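Local atomic coordinates of alkyl hydroperoxide reductase E (Mycobacterium tuberculosis, PDB entry 5C04), a protein that probably reduces hydrogen peroxide and organic hydroperoxides to water and alcohols as a mycoredoxin-dependent thiol peroxidase, protecting the cell against oxidative stress. Residues 67-78 against 89-99. The protein carries 1 engineered substitution. Sequence-based numbering, arbitrary orientation.
Sequences ALAISVGPPPTH and FPLLSDFWPHG
A69 and I70 pair with L91 and L92 as parallel strands whose short axes diverge by 38°, joined by four backbone hydrogen bonds: A69 N to P90 O, L92 N to A69 O (2.7 Å), S71 N to L92 O and D94 N to S71 O. On one face of the sheet lie L68, I70 and L92. L68 extends its CD2 branch to the pyrrolidine of P90, 3.7 Å from CG, while I70, with CG1 anti to the carbonyl carbon (chi1 -55°) and CG2 anti to the backbone N, sets CG1 against CB of L92 and turns CG2 to CB of D94. The carboxylate of D94 is held beyond the strands by S102 and by the backbone N of V101.

On the face of A69 and L91, CB of A69 meets the ring edge of F89 at CE2, and the CB of H78, on helix 75-85, rests on CB of L91 (4.0 Å). Beside it, S93 OG donates to G73 O (2.7 Å). A water gives hydrogens to S93 OG and L91 O and lies 2.8 Å from H78 ND1, in the plane of the imidazole, so three groups from both segments share it. Farther along, P74 lies over one face of the F95 ring in a CH-pi contact, CB 3.8 Å from the centroid, and V72 O approaches that ring at its edge. V72 CG1 packs on H98, whose NE2 bonds G113 O and whose ND1 is hydrogen-bonded to ND1 of H98 of the second subunit.

Strand 65-71, helix 75-85 and strand 91-93 form a beta-alpha-beta unit of the thioredoxin fold, and S71, bonded through OG to the backbone O of the engineered H38, brings its end near C46, the probable peroxidatic cysteine.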
ATOM      1  N   ALA A  67       4.327 -14.488  16.452  1.00 25.35           N
ATOM      2  CA  ALA A  67       3.460 -13.347  16.193  1.00 24.13           C
ATOM      3  C   ALA A  67       3.635 -12.870  14.754  1.00 23.51           C
ATOM      4  O   ALA A  67       4.759 -12.713  14.291  1.00 25.05           O
ATOM      5  CB  ALA A  67       3.753 -12.217  17.146  1.00 24.88           C
ATOM      6  N   LEU A  68       2.505 -12.639  14.100  1.00 22.57           N
ATOM      7  CA  LEU A  68       2.488 -12.161  12.707  1.00 22.52           C
ATOM      8  C   LEU A  68       1.596 -10.950  12.607  1.00 21.78           C
ATOM      9  O   LEU A  68       0.422 -11.012  12.959  1.00 22.14           O
ATOM     10  CB  LEU A  68       1.936 -13.247  11.779  1.00 23.42           C
ATOM     11  CG  LEU A  68       2.585 -14.634  11.900  1.00 25.17           C
ATOM     12  CD1 LEU A  68       1.806 -15.698  11.149  1.00 26.08           C
ATOM     13  CD2 LEU A  68       4.006 -14.578  11.403  1.00 25.75           C
ATOM     14  N   ALA A  69       2.138  -9.860  12.083  1.00 20.40           N
ATOM     15  CA  ALA A  69       1.342  -8.665  11.841  1.00 20.48           C
ATOM     16  C   ALA A  69       0.849  -8.767  10.396  1.00 20.96           C
ATOM     17  O   ALA A  69       1.608  -9.248   9.551  1.00 24.78           O
ATOM     18  CB  ALA A  69       2.163  -7.421  12.084  1.00 20.38           C
ATOM     19  N   ILE A  70      -0.407  -8.454  10.141  1.00 18.17           N
ATOM     20  CA  ILE A  70      -0.960  -8.524   8.767  1.00 19.08           C
ATOM     21  C   ILE A  70      -1.673  -7.235   8.404  1.00 18.62           C
ATOM     22  O   ILE A  70      -2.534  -6.763   9.144  1.00 18.29           O
ATOM     23  CB  ILE A  70      -1.979  -9.683   8.662  1.00 20.18           C
ATOM     24  CG1 ILE A  70      -1.323 -11.005   9.114  1.00 21.73           C
ATOM     25  CG2 ILE A  70      -2.586  -9.786   7.260  1.00 20.70           C
ATOM     26  CD1 ILE A  70      -2.256 -12.213   9.208  1.00 23.44           C
ATOM     27  N   SER A  71      -1.342  -6.687   7.233  1.00 18.03           N
ATOM     28  CA  SER A  71      -1.939  -5.443   6.775  0.50 18.01           C
ATOM     29  C   SER A  71      -1.967  -5.466   5.258  1.00 17.92           C
ATOM     30  O   SER A  71      -1.272  -6.280   4.655  1.00 18.41           O
ATOM     31  CB  SER A  71      -1.107  -4.278   7.285  0.50 17.86           C
ATOM     32  OG  SER A  71      -1.826  -3.063   7.170  0.50 17.90           O
ATOM     33  N   VAL A  72      -2.727  -4.536   4.660  1.00 17.04           N
ATOM     34  CA  VAL A  72      -2.851  -4.499   3.198  1.00 18.13           C
ATOM     35  C   VAL A  72      -1.642  -3.924   2.453  1.00 18.20           C
ATOM     36  O   VAL A  72      -1.653  -3.936   1.214  1.00 19.25           O
ATOM     37  CB  VAL A  72      -4.157  -3.789   2.755  1.00 18.21           C
ATOM     38  CG1 VAL A  72      -5.393  -4.533   3.250  1.00 19.36           C
ATOM     39  CG2 VAL A  72      -4.156  -2.321   3.132  1.00 19.07           C
ATOM     40  N   GLY A  73      -0.588  -3.470   3.137  1.00 17.51           N
ATOM     41  CA  GLY A  73       0.571  -2.938   2.449  1.00 17.57           C
ATOM     42  C   GLY A  73       1.417  -4.006   1.797  1.00 18.65           C
ATOM     43  O   GLY A  73       1.451  -5.134   2.281  1.00 19.50           O
ATOM     44  N   PRO A  74       2.122  -3.665   0.722  1.00 17.84           N
ATOM     45  CA  PRO A  74       3.041  -4.572   0.074  1.00 18.72           C
ATOM     46  C   PRO A  74       4.384  -4.656   0.796  1.00 19.18           C
ATOM     47  O   PRO A  74       4.706  -3.805   1.625  1.00 18.25           O
ATOM     48  CB  PRO A  74       3.179  -3.976  -1.314  1.00 18.89           C
ATOM     49  CG  PRO A  74       3.057  -2.513  -1.087  1.00 18.27           C
ATOM     50  CD  PRO A  74       2.089  -2.348   0.060  1.00 18.21           C
ATOM     51  N   PRO A  75       5.209  -5.659   0.447  1.00 19.86           N
ATOM     52  CA  PRO A  75       6.441  -5.822   1.211  1.00 20.41           C
ATOM     53  C   PRO A  75       7.381  -4.625   1.261  1.00 20.68           C
ATOM     54  O   PRO A  75       7.953  -4.396   2.290  1.00 21.05           O
ATOM     55  CB  PRO A  75       7.105  -7.062   0.577  1.00 21.92           C
ATOM     56  CG  PRO A  75       5.945  -7.830   0.063  1.00 22.39           C
ATOM     57  CD  PRO A  75       4.956  -6.787  -0.440  1.00 21.34           C
ATOM     58  N   PRO A  76       7.547  -3.849   0.166  1.00 20.02           N
ATOM     59  CA  PRO A  76       8.492  -2.713   0.288  1.00 20.30           C
ATOM     60  C   PRO A  76       8.067  -1.684   1.342  1.00 19.78           C
ATOM     61  O   PRO A  76       8.920  -1.089   1.988  1.00 20.78           O
ATOM     62  CB  PRO A  76       8.493  -2.098  -1.125  1.00 20.88           C
ATOM     63  CG  PRO A  76       8.139  -3.238  -2.014  1.00 21.69           C
ATOM     64  CD  PRO A  76       7.130  -4.061  -1.235  1.00 21.06           C
ATOM     65  N   THR A  77       6.756  -1.435   1.465  1.00 18.98           N
ATOM     66  CA  THR A  77       6.277  -0.567   2.529  1.00 18.62           C
ATOM     67  C   THR A  77       6.657  -1.105   3.896  1.00 18.10           C
ATOM     68  O   THR A  77       7.144  -0.377   4.768  1.00 18.50           O
ATOM     69  CB  THR A  77       4.754  -0.398   2.425  1.00 18.56           C
ATOM     70  OG1 THR A  77       4.469   0.334   1.218  1.00 18.41           O
ATOM     71  CG2 THR A  77       4.163   0.348   3.604  1.00 19.32           C
ATOM     72  N   HIS A  78       6.373  -2.394   4.079  1.00 18.36           N
ATOM     73  CA  HIS A  78       6.632  -3.034   5.361  1.00 18.90           C
ATOM     74  C   HIS A  78       8.107  -3.166   5.666  1.00 19.60           C
ATOM     75  O   HIS A  78       8.493  -3.042   6.828  1.00 19.50           O
ATOM     76  CB  HIS A  78       5.921  -4.368   5.417  1.00 19.42           C
ATOM     77  CG  HIS A  78       4.429  -4.232   5.463  1.00 19.78           C
ATOM     78  ND1 HIS A  78       3.580  -5.266   5.175  1.00 21.06           N
ATOM     79  CD2 HIS A  78       3.639  -3.160   5.731  1.00 22.12           C
ATOM     80  CE1 HIS A  78       2.327  -4.858   5.292  1.00 21.60           C
ATOM     81  NE2 HIS A  78       2.333  -3.580   5.618  1.00 22.26           N
ATOM     82  N   PHE A  89       9.954  -9.008  13.827  1.00 23.04           N
ATOM     83  CA  PHE A  89       8.938 -10.023  13.598  1.00 22.57           C
ATOM     84  C   PHE A  89       8.371  -9.879  12.177  1.00 22.30           C
ATOM     85  O   PHE A  89       8.594  -8.836  11.533  1.00 21.52           O
ATOM     86  CB  PHE A  89       7.826  -9.935  14.670  1.00 23.56           C
ATOM     87  CG  PHE A  89       7.238  -8.543  14.842  1.00 22.48           C
ATOM     88  CD1 PHE A  89       7.798  -7.638  15.741  1.00 22.66           C
ATOM     89  CD2 PHE A  89       6.145  -8.126  14.080  1.00 22.32           C
ATOM     90  CE1 PHE A  89       7.276  -6.360  15.882  1.00 22.68           C
ATOM     91  CE2 PHE A  89       5.626  -6.837  14.225  1.00 22.90           C
ATOM     92  CZ  PHE A  89       6.186  -5.965  15.142  1.00 21.42           C
ATOM     93  N   PRO A  90       7.611 -10.882  11.690  1.00 22.22           N
ATOM     94  CA  PRO A  90       7.059 -10.785  10.338  1.00 22.90           C
ATOM     95  C   PRO A  90       5.866  -9.839  10.230  1.00 22.69           C
ATOM     96  O   PRO A  90       4.919  -9.920  11.022  1.00 21.90           O
ATOM     97  CB  PRO A  90       6.612 -12.222  10.008  1.00 24.05           C
ATOM     98  CG  PRO A  90       7.327 -13.081  10.998  1.00 25.15           C
ATOM     99  CD  PRO A  90       7.468 -12.257  12.230  1.00 23.46           C
ATOM    100  N   LEU A  91       5.946  -8.952   9.238  1.00 21.74           N
ATOM    101  CA  LEU A  91       4.827  -8.135   8.778  1.00 20.80           C
ATOM    102  C   LEU A  91       4.446  -8.724   7.450  1.00 20.46           C
ATOM    103  O   LEU A  91       5.301  -8.787   6.544  1.00 20.98           O
ATOM    104  CB  LEU A  91       5.253  -6.700   8.576  1.00 20.28           C
ATOM    105  CG  LEU A  91       5.381  -5.836   9.835  1.00 21.88           C
ATOM    106  CD1 LEU A  91       6.577  -6.171  10.696  1.00 23.58           C
ATOM    107  CD2 LEU A  91       5.483  -4.369   9.448  1.00 22.20           C
ATOM    108  N   LEU A  92       3.202  -9.187   7.352  1.00 19.91           N
ATOM    109  CA  LEU A  92       2.712  -9.885   6.165  1.00 21.46           C
ATOM    110  C   LEU A  92       1.833  -9.014   5.315  1.00 20.41           C
ATOM    111  O   LEU A  92       1.081  -8.185   5.839  1.00 19.54           O
ATOM    112  CB  LEU A  92       1.925 -11.125   6.541  1.00 22.51           C
ATOM    113  CG  LEU A  92       2.641 -12.099   7.458  1.00 22.80           C
ATOM    114  CD1 LEU A  92       1.791 -13.351   7.548  1.00 23.96           C
ATOM    115  CD2 LEU A  92       4.059 -12.418   7.004  1.00 23.55           C
ATOM    116  N   SER A  93       1.925  -9.210   3.991  1.00 20.01           N
ATOM    117  CA  SER A  93       1.223  -8.362   3.013  1.00 19.88           C
ATOM    118  C   SER A  93      -0.057  -8.989   2.488  1.00 20.61           C
ATOM    119  O   SER A  93       0.000  -9.932   1.686  1.00 22.92           O
ATOM    120  CB  SER A  93       2.138  -8.079   1.825  1.00 19.87           C
ATOM    121  OG  SER A  93       3.187  -7.239   2.203  1.00 21.56           O
ATOM    122  N   ASP A  94      -1.199  -8.457   2.921  1.00 19.99           N
ATOM    123  CA  ASP A  94      -2.511  -8.871   2.431  1.00 20.43           C
ATOM    124  C   ASP A  94      -2.900  -7.917   1.268  1.00 19.73           C
ATOM    125  O   ASP A  94      -3.945  -7.275   1.279  1.00 20.21           O
ATOM    126  CB  ASP A  94      -3.520  -8.833   3.606  1.00 20.95           C
ATOM    127  CG  ASP A  94      -4.838  -9.546   3.297  1.00 21.27           C
ATOM    128  OD1 ASP A  94      -4.905 -10.396   2.362  1.00 22.53           O
ATOM    129  OD2 ASP A  94      -5.841  -9.240   3.982  1.00 22.02           O
ATOM    130  N   PHE A  95      -2.024  -7.891   0.268  1.00 21.18           N
ATOM    131  CA  PHE A  95      -1.944  -6.787  -0.706  1.00 20.42           C
ATOM    132  C   PHE A  95      -2.701  -7.011  -2.017  1.00 21.33           C
ATOM    133  O   PHE A  95      -3.393  -6.103  -2.505  1.00 22.28           O
ATOM    134  CB  PHE A  95      -0.480  -6.532  -1.026  1.00 21.15           C
ATOM    135  CG  PHE A  95      -0.250  -5.592  -2.187  1.00 20.41           C
ATOM    136  CD1 PHE A  95      -0.400  -4.225  -2.011  1.00 20.08           C
ATOM    137  CD2 PHE A  95       0.161  -6.075  -3.418  1.00 21.57           C
ATOM    138  CE1 PHE A  95      -0.200  -3.353  -3.056  1.00 20.19           C
ATOM    139  CE2 PHE A  95       0.355  -5.216  -4.469  1.00 20.91           C
ATOM    140  CZ  PHE A  95       0.181  -3.864  -4.280  1.00 21.25           C
ATOM    141  N   TRP A  96      -2.553  -8.195  -2.592  1.00 23.57           N
ATOM    142  CA  TRP A  96      -3.191  -8.493  -3.876  1.00 24.19           C
ATOM    143  C   TRP A  96      -3.321 -10.007  -4.006  1.00 26.06           C
ATOM    144  O   TRP A  96      -2.310 -10.695  -4.156  1.00 27.51           O
ATOM    145  CB  TRP A  96      -2.359  -7.913  -5.013  1.00 24.36           C
ATOM    146  CG  TRP A  96      -3.049  -8.002  -6.332  1.00 23.57           C
ATOM    147  CD1 TRP A  96      -2.709  -8.784  -7.408  1.00 25.43           C
ATOM    148  CD2 TRP A  96      -4.188  -7.248  -6.732  1.00 23.65           C
ATOM    149  NE1 TRP A  96      -3.565  -8.548  -8.455  1.00 25.11           N
ATOM    150  CE2 TRP A  96      -4.497  -7.624  -8.061  1.00 25.04           C
ATOM    151  CE3 TRP A  96      -4.974  -6.288  -6.110  1.00 25.12           C
ATOM    152  CZ2 TRP A  96      -5.555  -7.050  -8.768  1.00 25.70           C
ATOM    153  CZ3 TRP A  96      -6.026  -5.733  -6.810  1.00 25.79           C
ATOM    154  CH2 TRP A  96      -6.312  -6.118  -8.110  1.00 25.91           C
ATOM    155  N   PRO A  97      -4.535 -10.547  -3.913  1.00 25.69           N
ATOM    156  CA  PRO A  97      -5.796  -9.801  -3.783  1.00 26.40           C
ATOM    157  C   PRO A  97      -5.905  -8.954  -2.513  1.00 25.12           C
ATOM    158  O   PRO A  97      -5.490  -9.386  -1.434  1.00 25.43           O
ATOM    159  CB  PRO A  97      -6.864 -10.898  -3.761  1.00 28.75           C
ATOM    160  CG  PRO A  97      -6.139 -12.123  -3.347  1.00 30.24           C
ATOM    161  CD  PRO A  97      -4.750 -12.007  -3.873  1.00 28.80           C
ATOM    162  N   HIS A  98      -6.481  -7.766  -2.664  1.00 23.79           N
ATOM    163  CA  HIS A  98      -6.464  -6.710  -1.632  1.00 22.57           C
ATOM    164  C   HIS A  98      -7.390  -7.075  -0.453  1.00 23.47           C
ATOM    165  O   HIS A  98      -8.608  -7.114  -0.591  1.00 25.25           O
ATOM    166  CB  HIS A  98      -6.901  -5.401  -2.290  1.00 21.97           C
ATOM    167  CG  HIS A  98      -6.825  -4.183  -1.415  1.00 20.92           C
ATOM    168  ND1 HIS A  98      -6.258  -2.997  -1.830  1.00 20.85           N
ATOM    169  CD2 HIS A  98      -7.329  -3.934  -0.183  1.00 20.45           C
ATOM    170  CE1 HIS A  98      -6.398  -2.079  -0.898  1.00 20.35           C
ATOM    171  NE2 HIS A  98      -7.030  -2.633   0.125  1.00 20.14           N
ATOM    172  N   GLY A  99      -6.796  -7.335   0.720  1.00 21.46           N
ATOM    173  CA  GLY A  99      -7.593  -7.668   1.878  1.00 22.35           C
ATOM    174  C   GLY A  99      -8.219  -9.061   1.906  1.00 23.06           C
ATOM    175  O   GLY A  99      -9.118  -9.286   2.715  1.00 23.22           O
TER
HETATM  176  O   HOH W   1      -3.303  -3.270  -1.074  1.00 29.69           O
HETATM  177  O   HOH W   2       5.118  -7.396   4.141  1.00 21.87           O